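Local coordinates for protein inactive glucansucrase (Lactobacillus reuteri, PDB 5JBD) that belongs to glycosyl hydrolase family 70 as an inactive glucansucrase, built round a TIM-barrel core and holding a bound calcium ion, at residues Asn215-Asn220 against Asp243-Asn248; Arg221-Gln226 against Ala284-Asp289; Ser235-Val240 against Val749-Ile754; Asp289-Asp294 against Ile821-Ala826. One frame throughout, in Å; residues are numbered along the deposited sequence.

In the fold
The long loop between strands 193-197 and 242-244 supplies the first segment of three contacts. From the N terminus, contact 1 closes the shortest loop, joining 215-220 to the chain leaving strand 242-244. Contact 2 opens inside it at 221-226 and closes beyond it at 284-289, after barrel strand 279-282. Contact 3 starts at 235-240 and reaches 749-754, after barrel strand 743-748. These three cross one another pairwise, and all meet at one calcium ion. Contact 4 opens at Asp289, where contact 2 ends, and runs to 821-826, crossing contact 3. Together they tie two neighbouring barrel strands and helix 291-304 to the antiparallel sheet containing 242-244 and 752-753.

Contact 1 of 4, residues Asn215-Asn220 against Asp243-Asn248; sequences NYRLMN and DIDNSN. With CA (calcium ion), chain C; GOL (glycerol), chain J.
The carboxylate of Asp245 and the hydroxyl of Ser247 take two consecutive backbone N-H groups of the 215-220 loop. Asp245 OD2 accepts from Arg217 N at 2.8 Å, the donor lying above the carboxylate plane, and Ser247 OG accepts from Leu218 N at 3.0 Å. With OG between its own backbone N and carbonyl carbon (chi1 74°), Ser247 also reaches the syn lone pair of Asp245 OD1 at 2.5 Å, which links the two acceptors. Side-chain carbons flank them: Leu218 CB lies 3.7 Å from Ser247 CB, and Tyr216 CB 3.6 Å from Ser247 OG. Asp245 OD1 receives Ser247 N as well (3.0 Å), an Asx turn within the type I beta turn 245-248 that carries the chain from strand 242-244 into helix 249-263. Asn248 is the N-cap of that helix, its OD1 accepting from Val250 N. A glycerol bridges the outer end, binding Asn215 N through O1 and Asn248 ND2 through O3, with C1 at the edge of the Tyr216 ring. The extended Arg217 side chain leads to the backbone oxygens of Gln841, Ala838 and Ala212. Farther along, Asp243 binds the calcium ion through OD1 (2.4 Å) and, at longer range, OD2.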
# COMPACT_ATOMS: atom_id res chain seq x y z
N ASN A 215 -26.11 -6.93 1.90
CA ASN A 215 -26.34 -8.31 1.46
C ASN A 215 -25.05 -8.93 0.87
O ASN A 215 -25.09 -10.06 0.45
CB ASN A 215 -27.44 -8.35 0.40
CG ASN A 215 -28.80 -7.99 0.97
OD1 ASN A 215 -29.54 -7.22 0.36
ND2 ASN A 215 -29.14 -8.53 2.14
N TYR A 216 -23.96 -8.17 0.82
CA TYR A 216 -22.72 -8.63 0.21
C TYR A 216 -21.66 -8.85 1.28
O TYR A 216 -21.83 -9.74 2.12
CB TYR A 216 -22.34 -7.69 -0.94
CG TYR A 216 -23.39 -7.82 -2.02
CD1 TYR A 216 -23.35 -8.89 -2.91
CD2 TYR A 216 -24.47 -6.94 -2.10
CE1 TYR A 216 -24.33 -9.06 -3.87
CE2 TYR A 216 -25.46 -7.09 -3.07
CZ TYR A 216 -25.39 -8.16 -3.95
OH TYR A 216 -26.36 -8.35 -4.92
N ARG A 217 -20.60 -8.05 1.32
CA ARG A 217 -19.48 -8.30 2.22
C ARG A 217 -18.98 -9.76 2.13
O ARG A 217 -18.72 -10.40 3.15
CB ARG A 217 -19.83 -7.91 3.68
CG ARG A 217 -20.10 -6.41 3.89
CD ARG A 217 -20.08 -5.99 5.37
NE ARG A 217 -20.26 -4.54 5.53
CZ ARG A 217 -21.34 -3.92 6.06
NH1 ARG A 217 -22.38 -4.59 6.55
NH2 ARG A 217 -21.36 -2.59 6.11
N LEU A 218 -18.86 -10.28 0.91
CA LEU A 218 -18.27 -11.61 0.71
C LEU A 218 -16.78 -11.42 0.93
O LEU A 218 -16.12 -10.77 0.12
CB LEU A 218 -18.56 -12.16 -0.68
CG LEU A 218 -20.03 -12.30 -1.07
CD1 LEU A 218 -20.18 -12.99 -2.41
CD2 LEU A 218 -20.86 -13.02 -0.01
N MET A 219 -16.28 -11.90 2.06
CA MET A 219 -14.87 -11.67 2.42
C MET A 219 -14.01 -12.88 2.03
O MET A 219 -14.48 -13.99 2.00
CB MET A 219 -14.73 -11.39 3.91
CG MET A 219 -15.41 -10.10 4.32
SD MET A 219 -15.10 -9.68 6.03
CE MET A 219 -13.40 -9.20 6.03
N ASN A 220 -12.75 -12.60 1.72
CA ASN A 220 -11.75 -13.62 1.43
C ASN A 220 -12.03 -14.37 0.13
O ASN A 220 -11.55 -15.49 -0.05
CB ASN A 220 -11.58 -14.60 2.61
CG ASN A 220 -11.44 -13.90 3.95
OD1 ASN A 220 -10.47 -13.18 4.20
ND2 ASN A 220 -12.41 -14.09 4.82
N ASP A 243 -11.55 -1.05 4.67
CA ASP A 243 -11.50 -2.06 3.62
C ASP A 243 -12.73 -1.96 2.73
O ASP A 243 -13.86 -2.07 3.21
CB ASP A 243 -11.41 -3.46 4.23
CG ASP A 243 -11.01 -4.53 3.21
OD1 ASP A 243 -9.85 -4.52 2.81
OD2 ASP A 243 -11.86 -5.34 2.78
N ILE A 244 -12.52 -1.77 1.43
CA ILE A 244 -13.64 -1.59 0.50
C ILE A 244 -14.27 -2.94 0.15
O ILE A 244 -13.55 -3.91 -0.12
CB ILE A 244 -13.19 -0.85 -0.77
CG1 ILE A 244 -12.57 0.51 -0.43
CG2 ILE A 244 -14.36 -0.70 -1.75
CD1 ILE A 244 -13.50 1.49 0.27
N ASP A 245 -15.60 -3.00 0.18
CA ASP A 245 -16.32 -4.22 -0.19
C ASP A 245 -16.37 -4.39 -1.72
O ASP A 245 -17.34 -4.02 -2.37
CB ASP A 245 -17.71 -4.28 0.41
CG ASP A 245 -18.44 -5.57 0.05
OD1 ASP A 245 -17.78 -6.53 -0.44
OD2 ASP A 245 -19.66 -5.65 0.26
N ASN A 246 -15.33 -5.02 -2.25
CA ASN A 246 -15.24 -5.29 -3.69
C ASN A 246 -16.11 -6.48 -4.18
O ASN A 246 -16.06 -6.82 -5.36
CB ASN A 246 -13.76 -5.44 -4.11
CG ASN A 246 -13.04 -4.08 -4.17
OD1 ASN A 246 -13.32 -3.26 -5.06
ND2 ASN A 246 -12.11 -3.85 -3.26
N SER A 247 -16.90 -7.08 -3.30
CA SER A 247 -17.98 -8.02 -3.70
C SER A 247 -19.31 -7.29 -3.99
O SER A 247 -20.23 -7.89 -4.55
CB SER A 247 -18.22 -9.07 -2.63
OG SER A 247 -18.91 -8.52 -1.51
N ASN A 248 -19.44 -6.02 -3.59
CA ASN A 248 -20.70 -5.29 -3.81
C ASN A 248 -20.82 -4.91 -5.29
O ASN A 248 -19.94 -4.21 -5.80
CB ASN A 248 -20.75 -4.04 -2.91
CG ASN A 248 -22.06 -3.29 -3.01
OD1 ASN A 248 -22.49 -2.93 -4.11
ND2 ASN A 248 -22.72 -3.05 -1.87
CA CA C . -9.77 -6.20 1.08
C1 GOL J . -25.90 -3.86 -0.34
O1 GOL J . -26.85 -4.76 0.24
C2 GOL J . -26.07 -2.44 0.21
O2 GOL J . -24.85 -2.02 0.83
C3 GOL J . -26.44 -1.48 -0.91
O3 GOL J . -25.33 -1.36 -1.82
O HOH W 1 -15.53 -8.12 -0.19
O HOH W 2 -10.92 -4.62 -0.32

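Contact 2 of 4, residues Arg221-Gln226 against Ala284-Asp289; sequences RTINNQ and AADNID. With CA (calcium ion), chain C.
Ile223 N and the carbonyl oxygens of Ala285 and Ile288 grip one water between the two loops. The water accepts from Ile223 N at 2.8 Å and gives its two protons to Ala285 O, 2.9 Å away, and Ile288 O, at 2.8 Å. It is the polar bridge of the contact, since the segments share no direct hydrogen bond. Beside it Thr222 turns its methyl to the 284-289 loop: CG2 stands anti to the carbonyl carbon and comes within 3.3 Å of Asp286 O. The threonine hydroxyl is turned to Ser235 O, while Asp286 O itself receives the hydroxyl of Ser235, so the segment 235-240 braces both loops. The extended end of Ile223 (chi2 -176°) brings CD1 to 3.7 Å from Asp286 CG, the two side chains meeting at a slant; the carboxylate has its strongest polar partner in His324, and Ile223 also packs on Ala327 and Met330 of helix 326-333. At the other end, Asp289 CA makes a CA-H...O contact with Arg221 O (3.5 Å). Of the Arg221 side chain, CB lies against the Asp289 carboxylate; bent at chi2, the chain then leads away, and NH1 donates to Gln226 O at 3.1 Å, with the acceptor in the guanidinium plane. Asp289 OD2 lies against the hydroxyl of Ser822. A type I turn from Ala284 to Asn287 follows barrel strand 279-282 and presents Asn287 O to the calcium ion at 2.4 Å, making this a loop-borne calcium site of the barrel domain, completed by Glu237, Asp243, Asn751 and a water.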
# COMPACT_ATOMS: atom_id res chain seq x y z
N ARG A 221 -12.73 -13.74 -0.82
CA ARG A 221 -12.94 -14.31 -2.15
C ARG A 221 -11.76 -13.93 -3.02
O ARG A 221 -11.91 -13.37 -4.11
CB ARG A 221 -14.27 -13.85 -2.75
CG ARG A 221 -15.51 -14.25 -1.95
CD ARG A 221 -15.60 -15.75 -1.72
NE ARG A 221 -16.95 -16.13 -1.28
CZ ARG A 221 -17.96 -16.48 -2.08
NH1 ARG A 221 -17.84 -16.57 -3.41
NH2 ARG A 221 -19.14 -16.78 -1.53
N THR A 222 -10.59 -14.33 -2.52
CA THR A 222 -9.29 -13.85 -2.96
C THR A 222 -8.57 -14.97 -3.69
O THR A 222 -8.65 -16.13 -3.29
CB THR A 222 -8.44 -13.46 -1.74
OG1 THR A 222 -8.52 -14.49 -0.74
CG2 THR A 222 -8.97 -12.13 -1.15
N ILE A 223 -7.90 -14.61 -4.79
CA ILE A 223 -7.10 -15.55 -5.60
C ILE A 223 -7.97 -16.75 -6.02
O ILE A 223 -9.08 -16.53 -6.55
CB ILE A 223 -5.75 -15.94 -4.93
CG1 ILE A 223 -5.14 -14.76 -4.17
CG2 ILE A 223 -4.76 -16.41 -5.98
CD1 ILE A 223 -3.78 -15.07 -3.57
N ASN A 224 -7.54 -18.00 -5.75
CA ASN A 224 -8.33 -19.18 -6.12
C ASN A 224 -9.58 -19.41 -5.27
O ASN A 224 -10.37 -20.28 -5.61
CB ASN A 224 -7.46 -20.43 -6.16
CG ASN A 224 -6.32 -20.31 -7.18
OD1 ASN A 224 -6.57 -20.31 -8.38
ND2 ASN A 224 -5.10 -20.14 -6.69
N ASN A 225 -9.80 -18.62 -4.22
CA ASN A 225 -11.06 -18.72 -3.45
C ASN A 225 -12.17 -17.78 -3.93
O ASN A 225 -13.16 -17.56 -3.23
CB ASN A 225 -10.81 -18.52 -1.95
CG ASN A 225 -11.90 -19.14 -1.09
OD1 ASN A 225 -12.41 -20.22 -1.38
ND2 ASN A 225 -12.31 -18.42 -0.06
N GLN A 226 -12.05 -17.26 -5.15
CA GLN A 226 -13.05 -16.36 -5.74
C GLN A 226 -14.47 -16.94 -5.64
O GLN A 226 -15.41 -16.21 -5.30
CB GLN A 226 -12.70 -16.07 -7.21
CG GLN A 226 -13.56 -15.02 -7.91
CD GLN A 226 -13.09 -14.75 -9.32
OE1 GLN A 226 -12.16 -15.39 -9.81
NE2 GLN A 226 -13.73 -13.80 -10.00
N ALA A 284 -2.42 -4.69 -4.09
CA ALA A 284 -3.13 -5.62 -3.18
C ALA A 284 -4.07 -6.58 -3.92
O ALA A 284 -5.19 -6.89 -3.47
CB ALA A 284 -3.90 -4.82 -2.12
N ALA A 285 -3.62 -7.07 -5.07
CA ALA A 285 -4.44 -7.96 -5.91
C ALA A 285 -4.79 -9.27 -5.23
O ALA A 285 -5.76 -9.91 -5.65
CB ALA A 285 -3.77 -8.22 -7.24
N ASP A 286 -4.06 -9.66 -4.17
CA ASP A 286 -4.40 -10.84 -3.38
C ASP A 286 -5.40 -10.58 -2.25
O ASP A 286 -5.77 -11.51 -1.54
CB ASP A 286 -3.15 -11.51 -2.75
CG ASP A 286 -2.04 -11.86 -3.77
OD1 ASP A 286 -2.31 -11.91 -4.98
OD2 ASP A 286 -0.89 -12.11 -3.31
N ASN A 287 -5.81 -9.33 -2.04
CA ASN A 287 -6.59 -8.96 -0.86
C ASN A 287 -7.94 -8.32 -1.20
O ASN A 287 -8.56 -7.70 -0.34
CB ASN A 287 -5.75 -8.02 0.01
CG ASN A 287 -4.34 -8.53 0.21
OD1 ASN A 287 -3.41 -7.96 -0.34
ND2 ASN A 287 -4.17 -9.61 0.98
N ILE A 288 -8.37 -8.49 -2.44
CA ILE A 288 -9.61 -7.94 -2.96
C ILE A 288 -10.36 -9.07 -3.67
O ILE A 288 -9.74 -9.96 -4.23
CB ILE A 288 -9.35 -6.75 -3.91
CG1 ILE A 288 -8.51 -7.17 -5.14
CG2 ILE A 288 -8.67 -5.61 -3.17
CD1 ILE A 288 -8.01 -6.01 -5.99
N ASP A 289 -11.69 -9.02 -3.64
CA ASP A 289 -12.53 -9.95 -4.39
C ASP A 289 -11.99 -10.05 -5.83
O ASP A 289 -11.88 -9.04 -6.53
CB ASP A 289 -14.00 -9.49 -4.37
CG ASP A 289 -14.97 -10.55 -4.90
OD1 ASP A 289 -14.67 -11.19 -5.92
OD2 ASP A 289 -16.05 -10.72 -4.30
CA CA C . -9.77 -6.20 1.08
O HOH W 3 -7.85 -11.83 -5.21
O HOH W 2 -10.92 -4.62 -0.32

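Contact 3 of 4, residues Ser235-Val240 against Val749-Ile754; sequences SPELLV and VMNQMI. With CA (calcium ion), chain C.
Asn751 reaches across to Glu237 and Leu239; its OD1 goes to the metal and its ND2 to Gln752 OE1 and a water. From CB, which points to the 235-240 loop, CG stands anti to the backbone N (chi1 -179°). OD1 binds the calcium ion at 2.3 Å and lies 3.5 Å from Glu237 O, a fellow ligand. ND2 donates to Gln752 OE1 at 2.8 Å in a nearly straight bond (170°), with the acceptor in the amide plane. The same nitrogen donates to a water 3.2 Å away, which accepts from Leu239 N. Leu239 CD1 comes within 3.8 Å of Asn751 ND2, the two side chains crossing at a slant. Glu237 meets the ion twice, through backbone O and OE2, each 2.3 Å from the calcium; a bend at chi2 (61°) turns CD back toward it, and OE1 accepts from Asn220 N. Gln752 CG comes to 3.3 Å from Val240 O, and Val240 CG1 has an apolar contact with Ile754 CD1. Gln752 begins strand 752-753, which pairs with strand 242-244, the carrier of Asp243; Asn287 O and a water complete the shell. Every ligand is an oxygen, and with carboxylates from Glu237 and Asp243 the charge is probably largely balanced. Held at both ends, the Asn751 amide probably cannot readily flip, and the metal on OD1 would be expected to polarise it and sharpen ND2 as a donor.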
# COMPACT_ATOMS: atom_id res chain seq x y z
N SER A 235 -5.46 -16.29 1.38
CA SER A 235 -5.05 -14.89 1.28
C SER A 235 -6.10 -13.98 1.95
O SER A 235 -7.28 -14.08 1.63
CB SER A 235 -4.84 -14.48 -0.17
OG SER A 235 -4.09 -13.28 -0.24
N PRO A 236 -5.67 -13.09 2.87
CA PRO A 236 -6.65 -12.37 3.71
C PRO A 236 -7.36 -11.20 3.03
O PRO A 236 -6.79 -10.53 2.16
CB PRO A 236 -5.79 -11.85 4.87
CG PRO A 236 -4.44 -11.66 4.27
CD PRO A 236 -4.28 -12.78 3.28
N GLU A 237 -8.59 -10.95 3.46
CA GLU A 237 -9.36 -9.81 2.98
C GLU A 237 -8.79 -8.48 3.49
O GLU A 237 -8.79 -7.48 2.75
CB GLU A 237 -10.82 -9.92 3.42
CG GLU A 237 -11.75 -8.81 2.88
CD GLU A 237 -11.81 -8.80 1.37
OE1 GLU A 237 -12.20 -9.86 0.83
OE2 GLU A 237 -11.41 -7.79 0.74
N LEU A 238 -8.31 -8.48 4.73
CA LEU A 238 -7.97 -7.22 5.43
C LEU A 238 -6.47 -6.98 5.55
O LEU A 238 -5.71 -7.89 5.91
CB LEU A 238 -8.61 -7.23 6.82
CG LEU A 238 -10.12 -7.49 6.87
CD1 LEU A 238 -10.63 -7.54 8.31
CD2 LEU A 238 -10.90 -6.45 6.08
N LEU A 239 -6.06 -5.75 5.24
CA LEU A 239 -4.69 -5.27 5.43
C LEU A 239 -4.65 -4.12 6.44
O LEU A 239 -4.20 -4.30 7.58
CB LEU A 239 -4.09 -4.80 4.09
CG LEU A 239 -3.91 -5.86 3.01
CD1 LEU A 239 -3.42 -5.22 1.72
CD2 LEU A 239 -2.96 -6.96 3.49
N VAL A 240 -5.16 -2.96 6.03
CA VAL A 240 -5.14 -1.73 6.85
C VAL A 240 -6.13 -0.73 6.27
O VAL A 240 -6.41 -0.75 5.07
CB VAL A 240 -3.72 -1.13 6.93
CG1 VAL A 240 -3.29 -0.52 5.60
CG2 VAL A 240 -3.61 -0.10 8.06
N VAL A 749 -5.67 1.38 -6.65
CA VAL A 749 -5.72 0.95 -5.25
C VAL A 749 -7.17 0.72 -4.81
O VAL A 749 -7.80 1.61 -4.25
CB VAL A 749 -5.07 2.00 -4.33
CG1 VAL A 749 -5.02 1.51 -2.87
CG2 VAL A 749 -3.67 2.32 -4.83
N MET A 750 -7.67 -0.50 -5.08
CA MET A 750 -9.06 -0.86 -4.75
C MET A 750 -9.26 -1.41 -3.34
O MET A 750 -10.41 -1.56 -2.92
CB MET A 750 -9.62 -1.86 -5.78
CG MET A 750 -9.88 -1.26 -7.15
SD MET A 750 -10.43 -2.44 -8.43
CE MET A 750 -8.84 -3.09 -8.97
N ASN A 751 -8.20 -1.70 -2.60
CA ASN A 751 -8.38 -2.43 -1.35
C ASN A 751 -8.94 -1.57 -0.23
O ASN A 751 -9.84 -2.03 0.48
CB ASN A 751 -7.10 -3.07 -0.85
CG ASN A 751 -7.33 -3.85 0.44
OD1 ASN A 751 -8.04 -4.87 0.47
ND2 ASN A 751 -6.75 -3.35 1.52
N GLN A 752 -8.38 -0.38 -0.05
CA GLN A 752 -8.74 0.48 1.09
C GLN A 752 -8.70 1.98 0.78
O GLN A 752 -7.99 2.41 -0.13
CB GLN A 752 -7.84 0.23 2.30
CG GLN A 752 -6.48 0.93 2.28
CD GLN A 752 -5.47 0.30 1.32
OE1 GLN A 752 -5.42 -0.92 1.18
NE2 GLN A 752 -4.64 1.12 0.69
N MET A 753 -9.46 2.73 1.58
CA MET A 753 -9.31 4.18 1.71
C MET A 753 -9.00 4.48 3.17
O MET A 753 -9.35 3.70 4.06
CB MET A 753 -10.58 4.88 1.23
CG MET A 753 -10.90 4.62 -0.24
SD MET A 753 -12.25 5.63 -0.91
CE MET A 753 -11.49 7.24 -0.91
N ILE A 754 -8.29 5.58 3.41
CA ILE A 754 -7.89 5.98 4.76
C ILE A 754 -7.96 7.50 4.87
O ILE A 754 -7.48 8.21 3.99
CB ILE A 754 -6.46 5.50 5.14
CG1 ILE A 754 -6.27 4.01 4.80
CG2 ILE A 754 -6.19 5.70 6.63
CD1 ILE A 754 -4.90 3.41 5.10
CA CA C . -9.77 -6.20 1.08
O HOH W 4 -7.83 -3.76 4.48
O HOH W 2 -10.92 -4.62 -0.32

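Contact 4 of 4, residues Asp289-Asp294 against Ile821-Ala826; sequences DADVLD and ISTGVA
The N-terminal end of helix 291-304 receives Ser822 from the loop after helix 805-811, the serine hydroxyl standing between two carboxylates. Ser822 OG lies 2.6 Å from Asp289 OD2 and 2.5 Å from Asp291 OD2, the second very short; its one proton can serve only one at a time. OG is brought there by a chi1 of 80°, between the backbone N and carbonyl carbon. Ser822 N donates to the syn lone pair of Asp291 OD1 at 3.0 Å and 164°, so both oxygens of Asp291 face Ser822, the bond to OD1 being the settled one. Asp289 OD1 accepts from Asp291 N (3.0 Å) on the anti side, a capping bond just ahead of the helix. Two acidic groups so close may favour partial protonation, though Gln252 NE2 on Asp291 OD2 and Gln226 NE2 on OD1 would partly offset the crowding of negative charge. One turn on, Asp294 OD2 accepts from a water (2.8 Å) that in turn accepts a hydrogen bond from Ile821 N at 3.1 Å. Ile821 CD1 approaches Asp294 OD2 at 3.8 Å, the side chains crossing at about a right angle, while Lys334 forms a salt bridge with Asp294 OD1.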
# COMPACT_ATOMS: atom_id res chain seq x y z
N ASP A 289 -11.69 -9.02 -3.64
CA ASP A 289 -12.53 -9.95 -4.39
C ASP A 289 -11.99 -10.05 -5.83
O ASP A 289 -11.88 -9.04 -6.53
CB ASP A 289 -14.00 -9.49 -4.37
CG ASP A 289 -14.97 -10.55 -4.90
OD1 ASP A 289 -14.67 -11.19 -5.92
OD2 ASP A 289 -16.05 -10.72 -4.30
N ALA A 290 -11.61 -11.26 -6.24
CA ALA A 290 -10.97 -11.46 -7.55
C ALA A 290 -11.85 -11.13 -8.75
O ALA A 290 -11.33 -10.99 -9.86
CB ALA A 290 -10.40 -12.88 -7.68
N ASP A 291 -13.17 -11.00 -8.54
CA ASP A 291 -14.07 -10.48 -9.57
C ASP A 291 -13.53 -9.22 -10.23
O ASP A 291 -13.70 -9.03 -11.43
CB ASP A 291 -15.44 -10.11 -9.00
CG ASP A 291 -16.23 -11.28 -8.48
OD1 ASP A 291 -15.87 -12.46 -8.72
OD2 ASP A 291 -17.25 -11.00 -7.80
N VAL A 292 -12.90 -8.34 -9.44
CA VAL A 292 -12.46 -7.05 -9.96
C VAL A 292 -11.28 -7.18 -10.93
O VAL A 292 -11.11 -6.34 -11.81
CB VAL A 292 -12.14 -6.01 -8.86
CG1 VAL A 292 -13.34 -5.83 -7.93
CG2 VAL A 292 -10.87 -6.35 -8.09
N LEU A 293 -10.52 -8.27 -10.82
CA LEU A 293 -9.46 -8.56 -11.79
C LEU A 293 -10.06 -9.05 -13.12
O LEU A 293 -9.62 -8.63 -14.18
CB LEU A 293 -8.46 -9.57 -11.23
CG LEU A 293 -7.86 -9.25 -9.85
CD1 LEU A 293 -7.01 -10.42 -9.38
CD2 LEU A 293 -7.02 -7.98 -9.90
N ASP A 294 -11.09 -9.90 -13.05
CA ASP A 294 -11.85 -10.29 -14.25
C ASP A 294 -12.43 -9.07 -14.96
O ASP A 294 -12.33 -8.93 -16.17
CB ASP A 294 -13.00 -11.23 -13.88
CG ASP A 294 -12.55 -12.63 -13.47
OD1 ASP A 294 -11.45 -13.07 -13.86
OD2 ASP A 294 -13.33 -13.31 -12.77
N ILE A 821 -18.20 -14.06 -10.72
CA ILE A 821 -18.04 -15.40 -10.11
C ILE A 821 -18.46 -15.40 -8.64
O ILE A 821 -19.24 -16.22 -8.23
CB ILE A 821 -16.57 -15.92 -10.24
CG1 ILE A 821 -16.22 -16.13 -11.73
CG2 ILE A 821 -16.37 -17.22 -9.45
CD1 ILE A 821 -14.84 -16.68 -12.09
N SER A 822 -17.92 -14.48 -7.85
CA SER A 822 -18.12 -14.53 -6.41
C SER A 822 -19.59 -14.32 -6.02
O SER A 822 -20.07 -14.98 -5.10
CB SER A 822 -17.22 -13.54 -5.66
OG SER A 822 -17.71 -12.21 -5.68
N THR A 823 -20.31 -13.47 -6.76
CA THR A 823 -21.72 -13.11 -6.44
C THR A 823 -22.79 -13.75 -7.30
O THR A 823 -23.94 -13.86 -6.86
CB THR A 823 -21.95 -11.60 -6.57
OG1 THR A 823 -21.63 -11.19 -7.92
CG2 THR A 823 -21.10 -10.86 -5.59
N GLY A 824 -22.43 -14.14 -8.52
CA GLY A 824 -23.41 -14.59 -9.51
C GLY A 824 -24.29 -13.48 -10.09
O GLY A 824 -25.27 -13.80 -10.75
N VAL A 825 -23.94 -12.21 -9.88
CA VAL A 825 -24.66 -11.08 -10.49
C VAL A 825 -23.69 -10.11 -11.16
O VAL A 825 -22.48 -10.12 -10.88
CB VAL A 825 -25.55 -10.31 -9.47
CG1 VAL A 825 -26.61 -11.24 -8.89
CG2 VAL A 825 -24.73 -9.69 -8.36
N ALA A 826 -24.22 -9.31 -12.09
CA ALA A 826 -23.40 -8.36 -12.84
C ALA A 826 -23.14 -7.10 -12.02
O ALA A 826 -23.94 -6.77 -11.13
CB ALA A 826 -24.06 -8.00 -14.16
O HOH W 5 -15.97 -12.47 -12.15